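Local coordinates for adapter protein mecA 1 (Bacillus subtilis, PDB 3JTP) that acts as an adaptor that targets unfolded and aggregated proteins, and ComK, to the ClpC protease, this chain being its C-terminal, ClpC-interacting domain, at residues S30-Y35 with A88-K93; L7-R12 with V45-M50; L11-F16 with E64-S69. The protein carries 3 engineered substitutions. All coordinates share one frame; numbering follows the deposited sequence.

Interaction 1. Residues S30-Y35 with A88-K93; sequences SKTTLY and ALETIK
T32 and L34, two residues apart on strand 31-37, turn their side chains to the first turn of helix 88-96, while T33 between them points away and gives its OG1 to the backbone N of E86. Packing is tightest around A88. Its N donates to T32 O over 3.1 Å, nearly straight at 168° but approaching from above the carbonyl plane. Its methyl lies against L34, with A88 CB 3.7 Å from L34 CB. The hydroxyl of T32 occupies the crowded position between backbone N and carbonyl carbon (chi1 50°), which places OG1 3.2 Å from L89 N as the acceptor of a second straight bond. One threonine thus takes up two successive amides that, at the start of a helix, have no carbonyl of the helix itself a turn earlier. One turn further along, contact thins to tip against tip: L34 CD2 and I92 CD1 stand 4.2 Å apart, and I92 also packs on F16, I20 and S23 of helix 16-24. The loose side is at E90, whose chain bends at chi2 back toward the strand. Its OE1 stays 4.1 Å from T32 OG1; E90 is partly exposed, and its carboxylate may favour the positive end of the helix. Residues 88-93 of the C-terminal helix run at 69° to residues 31-35 of the strand and pack by their first turn on the five-stranded antiparallel sheet of the MecA C-terminal domain.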
loop_
_atom_site.group_PDB
_atom_site.type_symbol
_atom_site.label_atom_id
_atom_site.label_comp_id
_atom_site.label_asym_id
_atom_site.label_seq_id
_atom_site.Cartn_x
_atom_site.Cartn_y
_atom_site.Cartn_z
ATOM N N SER A 30 7.841 -5.499 2.769
ATOM C CA SER A 30 8.648 -4.597 3.564
ATOM C C SER A 30 7.865 -3.299 3.756
ATOM O O SER A 30 6.656 -3.360 3.991
ATOM C CB SER A 30 10.035 -4.399 2.955
ATOM O OG SER A 30 10.795 -5.591 3.108
ATOM N N LYS A 31 8.514 -2.141 3.635
ATOM C CA LYS A 31 7.899 -0.885 4.083
ATOM C C LYS A 31 6.677 -0.437 3.264
ATOM O O LYS A 31 6.714 -0.370 2.036
ATOM C CB LYS A 31 8.938 0.232 4.174
ATOM C CG LYS A 31 10.177 -0.161 4.964
ATOM C CD LYS A 31 11.286 0.876 4.804
ATOM C CE LYS A 31 12.675 0.280 5.044
ATOM N NZ LYS A 31 13.760 1.230 4.625
ATOM N N THR A 32 5.596 -0.141 3.972
ATOM C CA THR A 32 4.405 0.405 3.355
ATOM C C THR A 32 3.945 1.600 4.178
ATOM O O THR A 32 3.964 1.549 5.404
ATOM C CB THR A 32 3.287 -0.647 3.240
ATOM O OG1 THR A 32 3.088 -1.289 4.510
ATOM C CG2 THR A 32 3.653 -1.692 2.210
ATOM N N THR A 33 3.586 2.690 3.498
ATOM C CA THR A 33 2.955 3.834 4.151
ATOM C C THR A 33 1.599 4.089 3.496
ATOM O O THR A 33 1.462 4.030 2.272
ATOM C CB THR A 33 3.863 5.099 4.108
ATOM O OG1 THR A 33 5.086 4.813 4.795
ATOM C CG2 THR A 33 3.183 6.321 4.773
ATOM N N LEU A 34 0.590 4.340 4.320
ATOM C CA LEU A 34 -0.767 4.497 3.819
ATOM C C LEU A 34 -1.267 5.932 3.970
ATOM O O LEU A 34 -1.126 6.527 5.039
ATOM C CB LEU A 34 -1.705 3.513 4.537
ATOM C CG LEU A 34 -3.177 3.530 4.113
ATOM C CD1 LEU A 34 -3.401 2.811 2.772
ATOM C CD2 LEU A 34 -4.041 2.905 5.212
ATOM N N TYR A 35 -1.842 6.475 2.895
ATOM C CA TYR A 35 -2.443 7.805 2.896
ATOM C C TYR A 35 -3.890 7.717 2.393
ATOM O O TYR A 35 -4.244 6.753 1.709
ATOM C CB TYR A 35 -1.690 8.759 1.946
ATOM C CG TYR A 35 -0.250 9.054 2.285
ATOM C CD1 TYR A 35 0.130 10.262 2.873
ATOM C CD2 TYR A 35 0.742 8.137 1.988
ATOM C CE1 TYR A 35 1.464 10.525 3.169
ATOM C CE2 TYR A 35 2.062 8.386 2.280
ATOM C CZ TYR A 35 2.420 9.567 2.867
ATOM O OH TYR A 35 3.749 9.756 3.143
ATOM N N ALA A 88 2.360 0.036 7.514
ATOM C CA ALA A 88 0.926 0.204 7.310
ATOM C C ALA A 88 0.149 -1.105 7.170
ATOM O O ALA A 88 -0.814 -1.321 7.883
ATOM C CB ALA A 88 0.660 1.125 6.119
ATOM N N LEU A 89 0.570 -1.991 6.279
ATOM C CA LEU A 89 -0.218 -3.201 6.026
ATOM C C LEU A 89 -0.280 -4.108 7.254
ATOM O O LEU A 89 -1.352 -4.625 7.587
ATOM C CB LEU A 89 0.277 -3.965 4.794
ATOM C CG LEU A 89 -0.070 -3.378 3.422
ATOM C CD1 LEU A 89 0.338 -4.358 2.342
ATOM C CD2 LEU A 89 -1.551 -3.012 3.276
ATOM N N GLU A 90 0.858 -4.279 7.928
ATOM C CA GLU A 90 0.909 -5.014 9.199
ATOM C C GLU A 90 -0.027 -4.385 10.238
ATOM O O GLU A 90 -0.707 -5.079 10.979
ATOM C CB GLU A 90 2.342 -5.027 9.777
ATOM C CG GLU A 90 3.409 -5.759 8.951
ATOM C CD GLU A 90 4.080 -4.866 7.920
ATOM O OE1 GLU A 90 3.641 -3.705 7.769
ATOM O OE2 GLU A 90 5.043 -5.323 7.257
ATOM N N THR A 91 -0.050 -3.058 10.311
ATOM C CA THR A 91 -0.900 -2.419 11.303
ATOM C C THR A 91 -2.370 -2.606 10.947
ATOM O O THR A 91 -3.188 -2.903 11.812
ATOM C CB THR A 91 -0.555 -0.923 11.480
ATOM O OG1 THR A 91 0.800 -0.809 11.936
ATOM C CG2 THR A 91 -1.482 -0.268 12.502
ATOM N N ILE A 92 -2.701 -2.438 9.668
ATOM C CA ILE A 92 -4.068 -2.671 9.220
ATOM C C ILE A 92 -4.499 -4.146 9.475
ATOM O O ILE A 92 -5.586 -4.416 9.991
ATOM C CB ILE A 92 -4.242 -2.317 7.724
ATOM C CG1 ILE A 92 -4.011 -0.810 7.482
ATOM C CG2 ILE A 92 -5.616 -2.721 7.259
ATOM C CD1 ILE A 92 -4.992 0.072 8.189
ATOM N N LYS A 93 -3.647 -5.099 9.116
ATOM C CA LYS A 93 -3.997 -6.499 9.341
ATOM C C LYS A 93 -4.350 -6.722 10.815
ATOM O O LYS A 93 -5.387 -7.296 11.129
ATOM C CB LYS A 93 -2.861 -7.422 8.909
ATOM C CG LYS A 93 -3.104 -8.905 9.208
ATOM C CD LYS A 93 -1.835 -9.698 8.921
ATOM C CE LYS A 93 -1.845 -11.053 9.599
ATOM N NZ LYS A 93 -0.518 -11.689 9.440
#

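Interaction 2. Residues L7-R12 with V45-M50. Engineered in segment 45-50: D49 (natural residue Asn).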
loop_
_atom_site.group_PDB
_atom_site.type_symbol
_atom_site.label_atom_id
_atom_site.label_comp_id
_atom_site.label_asym_id
_atom_site.label_seq_id
_atom_site.Cartn_x
_atom_site.Cartn_y
_atom_site.Cartn_z
ATOM N N LEU A 7 12.484 -1.460 -5.899
ATOM C CA LEU A 7 11.975 -0.168 -6.359
ATOM C C LEU A 7 10.684 0.249 -5.636
ATOM O O LEU A 7 10.104 -0.524 -4.861
ATOM C CB LEU A 7 11.775 -0.173 -7.878
ATOM C CG LEU A 7 10.956 -1.303 -8.514
ATOM C CD1 LEU A 7 10.720 -1.015 -10.004
ATOM C CD2 LEU A 7 11.606 -2.678 -8.326
ATOM N N GLN A 8 10.245 1.476 -5.900
ATOM C CA GLN A 8 9.120 2.074 -5.191
ATOM C C GLN A 8 7.829 2.139 -6.016
ATOM O O GLN A 8 7.856 2.208 -7.248
ATOM C CB GLN A 8 9.519 3.455 -4.669
ATOM C CG GLN A 8 10.365 3.379 -3.405
ATOM C CD GLN A 8 11.677 4.144 -3.504
ATOM O OE1 GLN A 8 12.698 3.691 -2.989
ATOM N NE2 GLN A 8 11.660 5.294 -4.172
ATOM N N PHE A 9 6.696 2.072 -5.327
ATOM C CA PHE A 9 5.400 2.145 -5.983
ATOM C C PHE A 9 4.402 2.905 -5.137
ATOM O O PHE A 9 4.404 2.801 -3.905
ATOM C CB PHE A 9 4.840 0.751 -6.263
ATOM C CG PHE A 9 5.536 0.031 -7.366
ATOM C CD1 PHE A 9 5.058 0.104 -8.669
ATOM C CD2 PHE A 9 6.680 -0.724 -7.111
ATOM C CE1 PHE A 9 5.713 -0.564 -9.705
ATOM C CE2 PHE A 9 7.337 -1.396 -8.137
ATOM C CZ PHE A 9 6.856 -1.318 -9.434
ATOM N N VAL A 10 3.552 3.681 -5.798
ATOM C CA VAL A 10 2.355 4.147 -5.140
ATOM C C VAL A 10 1.184 3.448 -5.785
ATOM O O VAL A 10 0.990 3.549 -6.997
ATOM C CB VAL A 10 2.144 5.625 -5.295
ATOM C CG1 VAL A 10 0.739 5.964 -4.856
ATOM C CG2 VAL A 10 3.171 6.397 -4.478
ATOM N N LEU A 11 0.402 2.750 -4.967
ATOM C CA LEU A 11 -0.745 1.986 -5.449
ATOM C C LEU A 11 -2.020 2.629 -4.927
ATOM O O LEU A 11 -2.081 3.052 -3.765
ATOM C CB LEU A 11 -0.657 0.536 -4.970
ATOM C CG LEU A 11 0.670 -0.180 -5.251
ATOM C CD1 LEU A 11 0.667 -1.554 -4.620
ATOM C CD2 LEU A 11 0.965 -0.276 -6.738
ATOM N N ARG A 12 -3.044 2.723 -5.770
ATOM C CA ARG A 12 -4.277 3.341 -5.322
ATOM C C ARG A 12 -5.379 2.323 -5.145
ATOM O O ARG A 12 -5.557 1.412 -5.979
ATOM C CB ARG A 12 -4.732 4.439 -6.269
ATOM C CG ARG A 12 -5.285 3.945 -7.591
ATOM C CD ARG A 12 -5.968 5.105 -8.327
ATOM N NE ARG A 12 -6.443 4.710 -9.652
ATOM C CZ ARG A 12 -5.630 4.473 -10.670
ATOM N NH1 ARG A 12 -4.330 4.584 -10.469
ATOM N NH2 ARG A 12 -6.108 4.108 -11.863
ATOM N N VAL A 45 4.596 2.006 -1.382
ATOM C CA VAL A 45 5.184 0.680 -1.214
ATOM C C VAL A 45 6.659 0.605 -1.591
ATOM O O VAL A 45 7.008 0.698 -2.772
ATOM C CB VAL A 45 4.446 -0.361 -2.038
ATOM C CG1 VAL A 45 5.138 -1.721 -1.897
ATOM C CG2 VAL A 45 3.020 -0.440 -1.579
ATOM N N ASP A 46 7.512 0.412 -0.589
ATOM C CA ASP A 46 8.949 0.322 -0.808
ATOM C C ASP A 46 9.434 -1.092 -0.584
ATOM O O ASP A 46 9.517 -1.559 0.556
ATOM C CB ASP A 46 9.706 1.268 0.124
ATOM C CG ASP A 46 11.193 1.340 -0.206
ATOM O OD1 ASP A 46 11.609 0.669 -1.182
ATOM O OD2 ASP A 46 11.939 2.065 0.501
ATOM N N PHE A 47 9.746 -1.773 -1.679
ATOM C CA PHE A 47 10.300 -3.114 -1.616
ATOM C C PHE A 47 11.817 -3.061 -1.365
ATOM O O PHE A 47 12.534 -4.012 -1.672
ATOM C CB PHE A 47 10.022 -3.841 -2.928
ATOM C CG PHE A 47 8.563 -4.136 -3.176
ATOM C CD1 PHE A 47 7.920 -5.159 -2.495
ATOM C CD2 PHE A 47 7.841 -3.405 -4.112
ATOM C CE1 PHE A 47 6.584 -5.447 -2.734
ATOM C CE2 PHE A 47 6.493 -3.692 -4.358
ATOM C CZ PHE A 47 5.867 -4.714 -3.666
ATOM N N CYS A 48 12.278 -1.949 -0.787
ATOM C CA CYS A 48 13.700 -1.584 -0.727
ATOM C C CYS A 48 14.655 -2.657 -1.231
ATOM O O CYS A 48 15.173 -2.556 -2.348
ATOM C CB CYS A 48 14.099 -1.112 0.677
ATOM S SG CYS A 48 13.823 -2.314 1.983
ATOM N N ASP A 49 14.894 -3.671 -0.401
ATOM C CA ASP A 49 15.727 -4.804 -0.793
ATOM C C ASP A 49 14.934 -6.112 -0.721
ATOM O O ASP A 49 14.675 -6.660 0.352
ATOM C CB ASP A 49 17.024 -4.872 0.033
ATOM C CG ASP A 49 16.929 -5.829 1.211
ATOM O OD1 ASP A 49 16.980 -7.058 0.984
ATOM O OD2 ASP A 49 16.817 -5.355 2.363
ATOM N N MET A 50 14.523 -6.579 -1.889
ATOM C CA MET A 50 13.867 -7.857 -2.044
ATOM C C MET A 50 14.427 -8.297 -3.381
ATOM O O MET A 50 15.209 -7.567 -3.989
ATOM C CB MET A 50 12.357 -7.655 -2.119
ATOM C CG MET A 50 11.539 -8.570 -1.229
ATOM S SD MET A 50 10.062 -7.721 -0.617
ATOM C CE MET A 50 10.846 -6.502 0.412
#
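V45 O is gripped twice from strand 8-13: by one hydrogen bond from F9 N, 2.9 Å long and lying in the carbonyl plane, and by a CA-H...O contact from Q8 CA at 3.5 Å. The bond from F9 has its return partner in V45 N, which donates to F9 O over 2.7 Å, almost along the C=O axis. F9 and V45 therefore form a hydrogen-bonded antiparallel pair, and Q8 and D46 the adjoining non-hydrogen-bonded pair. Beyond D46 the strand gives way to a loop, and the pairing fades into a weak bond of 3.4 Å from F47 N to L7 O. These residues zip strand 8-13 to strand 40-46 within the five-stranded antiparallel sheet, in which strand 8-13 has 67-68 as its other neighbour. Side chains divide between its two faces. F9 and V45 share one, which L11 and F47 extend. The F9 and F47 rings cross obliquely, with F9 CD2 4.1 Å from F47 CE2. V45 CG1 sits over one face of the F47 ring, towards its rim, and L7 O lies at that ring's edge. The other branch of V45, CG2, is anti to its carbonyl carbon and meets L11 CD1 at 4.0 Å. Helix 54-65 lies over this face, M62 touching L11 and Q58 touching F47. On the other face Q8 and D46 run side by side in the same direction. The amide stands nearly upright to the carboxylate, their planes 84° apart. Q8 CG and Q8 OE1 both come to 3.7 Å from D46 OD1; two acceptor oxygens meet there, so the contact is one of packing, Q8 itself being exposed.

Interaction 3. Residues L11-F16 with E64-S69. Engineered in segment 64-69: N67 (natural residue Thr).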
loop_
_atom_site.group_PDB
_atom_site.type_symbol
_atom_site.label_atom_id
_atom_site.label_comp_id
_atom_site.label_asym_id
_atom_site.label_seq_id
_atom_site.Cartn_x
_atom_site.Cartn_y
_atom_site.Cartn_z
ATOM N N LEU A 11 0.402 2.750 -4.967
ATOM C CA LEU A 11 -0.745 1.986 -5.449
ATOM C C LEU A 11 -2.020 2.629 -4.927
ATOM O O LEU A 11 -2.081 3.052 -3.765
ATOM C CB LEU A 11 -0.657 0.536 -4.970
ATOM C CG LEU A 11 0.670 -0.180 -5.251
ATOM C CD1 LEU A 11 0.667 -1.554 -4.620
ATOM C CD2 LEU A 11 0.965 -0.276 -6.738
ATOM N N ARG A 12 -3.044 2.723 -5.770
ATOM C CA ARG A 12 -4.277 3.341 -5.322
ATOM C C ARG A 12 -5.379 2.323 -5.145
ATOM O O ARG A 12 -5.557 1.412 -5.979
ATOM C CB ARG A 12 -4.732 4.439 -6.269
ATOM C CG ARG A 12 -5.285 3.945 -7.591
ATOM C CD ARG A 12 -5.968 5.105 -8.327
ATOM N NE ARG A 12 -6.443 4.710 -9.652
ATOM C CZ ARG A 12 -5.630 4.473 -10.670
ATOM N NH1 ARG A 12 -4.330 4.584 -10.469
ATOM N NH2 ARG A 12 -6.108 4.108 -11.863
ATOM N N PHE A 13 -6.121 2.489 -4.056
ATOM C CA PHE A 13 -7.234 1.600 -3.734
ATOM C C PHE A 13 -8.544 2.356 -3.818
ATOM O O PHE A 13 -8.666 3.442 -3.273
ATOM C CB PHE A 13 -7.078 1.032 -2.320
ATOM C CG PHE A 13 -5.883 0.141 -2.151
ATOM C CD1 PHE A 13 -6.035 -1.235 -2.033
ATOM C CD2 PHE A 13 -4.599 0.677 -2.100
ATOM C CE1 PHE A 13 -4.938 -2.058 -1.864
ATOM C CE2 PHE A 13 -3.484 -0.152 -1.936
ATOM C CZ PHE A 13 -3.663 -1.524 -1.819
ATOM N N GLY A 14 -9.529 1.759 -4.479
ATOM C CA GLY A 14 -10.845 2.363 -4.578
ATOM C C GLY A 14 -11.579 2.453 -3.247
ATOM O O GLY A 14 -12.418 3.322 -3.062
ATOM N N ASP A 15 -11.279 1.556 -2.312
ATOM C CA ASP A 15 -11.872 1.687 -0.989
ATOM C C ASP A 15 -11.099 0.956 0.106
ATOM O O ASP A 15 -10.271 0.096 -0.161
ATOM C CB ASP A 15 -13.342 1.259 -0.995
ATOM C CG ASP A 15 -13.509 -0.233 -1.213
ATOM O OD1 ASP A 15 -12.523 -0.873 -1.638
ATOM O OD2 ASP A 15 -14.619 -0.764 -0.965
ATOM N N PHE A 16 -11.379 1.320 1.345
ATOM C CA PHE A 16 -10.651 0.769 2.469
ATOM C C PHE A 16 -10.730 -0.762 2.586
ATOM O O PHE A 16 -9.767 -1.384 3.022
ATOM C CB PHE A 16 -11.097 1.432 3.774
ATOM C CG PHE A 16 -10.129 1.252 4.878
ATOM C CD1 PHE A 16 -8.806 1.599 4.698
ATOM C CD2 PHE A 16 -10.527 0.712 6.082
ATOM C CE1 PHE A 16 -7.881 1.417 5.703
ATOM C CE2 PHE A 16 -9.621 0.527 7.095
ATOM C CZ PHE A 16 -8.291 0.887 6.909
ATOM N N GLU A 64 -4.280 -6.884 -7.421
ATOM C CA GLU A 64 -5.649 -7.383 -7.538
ATOM C C GLU A 64 -6.584 -6.491 -6.748
ATOM O O GLU A 64 -7.773 -6.391 -7.057
ATOM C CB GLU A 64 -5.753 -8.822 -7.054
ATOM C CG GLU A 64 -4.986 -9.754 -7.934
ATOM C CD GLU A 64 -5.589 -11.113 -8.001
ATOM O OE1 GLU A 64 -5.054 -11.895 -8.796
ATOM O OE2 GLU A 64 -6.582 -11.401 -7.285
ATOM N N TYR A 65 -6.022 -5.844 -5.729
ATOM C CA TYR A 65 -6.774 -4.953 -4.869
ATOM C C TYR A 65 -6.538 -3.487 -5.188
ATOM O O TYR A 65 -7.282 -2.625 -4.730
ATOM C CB TYR A 65 -6.453 -5.262 -3.418
ATOM C CG TYR A 65 -6.911 -6.647 -3.097
ATOM C CD1 TYR A 65 -8.269 -6.929 -2.964
ATOM C CD2 TYR A 65 -6.013 -7.682 -3.006
ATOM C CE1 TYR A 65 -8.717 -8.192 -2.714
ATOM C CE2 TYR A 65 -6.453 -8.968 -2.756
ATOM C CZ TYR A 65 -7.812 -9.207 -2.613
ATOM O OH TYR A 65 -8.247 -10.460 -2.359
ATOM N N ALA A 66 -5.528 -3.205 -6.002
ATOM C CA ALA A 66 -5.183 -1.817 -6.323
ATOM C C ALA A 66 -4.704 -1.591 -7.763
ATOM O O ALA A 66 -4.561 -2.532 -8.544
ATOM C CB ALA A 66 -4.142 -1.313 -5.343
ATOM N N ASN A 67 -4.439 -0.325 -8.093
ATOM C CA ASN A 67 -3.910 0.051 -9.396
ATOM C C ASN A 67 -2.659 0.909 -9.217
ATOM O O ASN A 67 -2.565 1.670 -8.259
ATOM C CB ASN A 67 -4.973 0.842 -10.166
ATOM C CG ASN A 67 -6.104 -0.050 -10.689
ATOM O OD1 ASN A 67 -5.910 -0.833 -11.620
ATOM N ND2 ASN A 67 -7.284 0.069 -10.089
ATOM N N GLU A 68 -1.698 0.802 -10.128
ATOM C CA GLU A 68 -0.527 1.662 -10.056
ATOM C C GLU A 68 -0.936 3.115 -10.285
ATOM O O GLU A 68 -1.707 3.405 -11.192
ATOM C CB GLU A 68 0.529 1.217 -11.063
ATOM C CG GLU A 68 1.545 0.235 -10.480
ATOM C CD GLU A 68 2.287 -0.545 -11.548
ATOM O OE1 GLU A 68 1.620 -1.283 -12.319
ATOM O OE2 GLU A 68 3.530 -0.419 -11.615
ATOM N N SER A 69 -0.462 4.021 -9.436
ATOM C CA SER A 69 -0.806 5.430 -9.606
ATOM C C SER A 69 0.411 6.276 -9.964
ATOM O O SER A 69 1.544 5.947 -9.596
ATOM C CB SER A 69 -1.465 5.992 -8.341
ATOM O OG SER A 69 -1.799 7.368 -8.496
HETATM O O HOH W 1 -9.364 -1.124 -4.926
#
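L11 opens the contact with its side chain alongside that of E68, L11 CD2 resting 3.8 Å from E68 CG, while L11 CB also touches the methyl of A66. L11 and E68 form a non-hydrogen-bonded antiparallel pair. The next residue, R12, makes the hydrogen-bonded pair with N67, an engineered position. R12 N donates to N67 O over 2.7 Å, nearly straight at 171°, and N67 N returns the bond to R12 O at 3.0 Å, both in the carbonyl planes. The R12 side chain starts from the crowded position between backbone N and carbonyl carbon (chi1 73°) and then runs extended to NE. That course lays one face of the guanidinium over N67, with CB of the asparagine centred 3.7 Å above the plane. At the edge, R12 NH1 gives E68 O a weak, bent bond of 3.0 Å, and S69 CA also lies in the guanidinium plane. By this pairing the short strand 67-68, which follows helix 54-65 after a single residue, A66, adds an edge strand to strand 8-13 and begins the order 67-68, 8-13, 40-46, 31-37, 81-84 across the sheet. At F13 the bridges have ended and a ring takes over: A66 CB makes a CH-pi contact over its centre, 3.5 Å from the centroid and only 8° off the normal. Buried between the segments, that methyl also presses on R12 O. Y65 CB adds a further apolar touch at F13 CE1, and V19 and L22 of helix 16-24 also line the phenyl ring. At G14, where the chain leaves the strand, a water accepts from G14 N at 2.9 Å and donates to Y65 O at 2.6 Å, joining the two backbones beyond the last direct bond.

In the fold
All three interactions involve one five-stranded antiparallel sheet. Interactions 2 and 3 start from strand 8-13, share L11 and R12 and lie on its two flanks, their centres about 14 Å apart. V10 O, probably bonded to S69 N, continues the pairing. Interaction 1, its centre about 12 Å from that of interaction 2, meets it through neighbouring strands 31-37 and 40-46, where K31 O probably bonds D46 N. About 14 Å separates its centre from that of interaction 3, across the chain's centre, yet I92 and L34 reach F16. Along the chain come 7-16, 30-35, 45-50, 64-69 and 88-93, interaction 1 alternating with both others, so C-terminal helix, central strands and edge strand interlock in one ClpC-interacting domain.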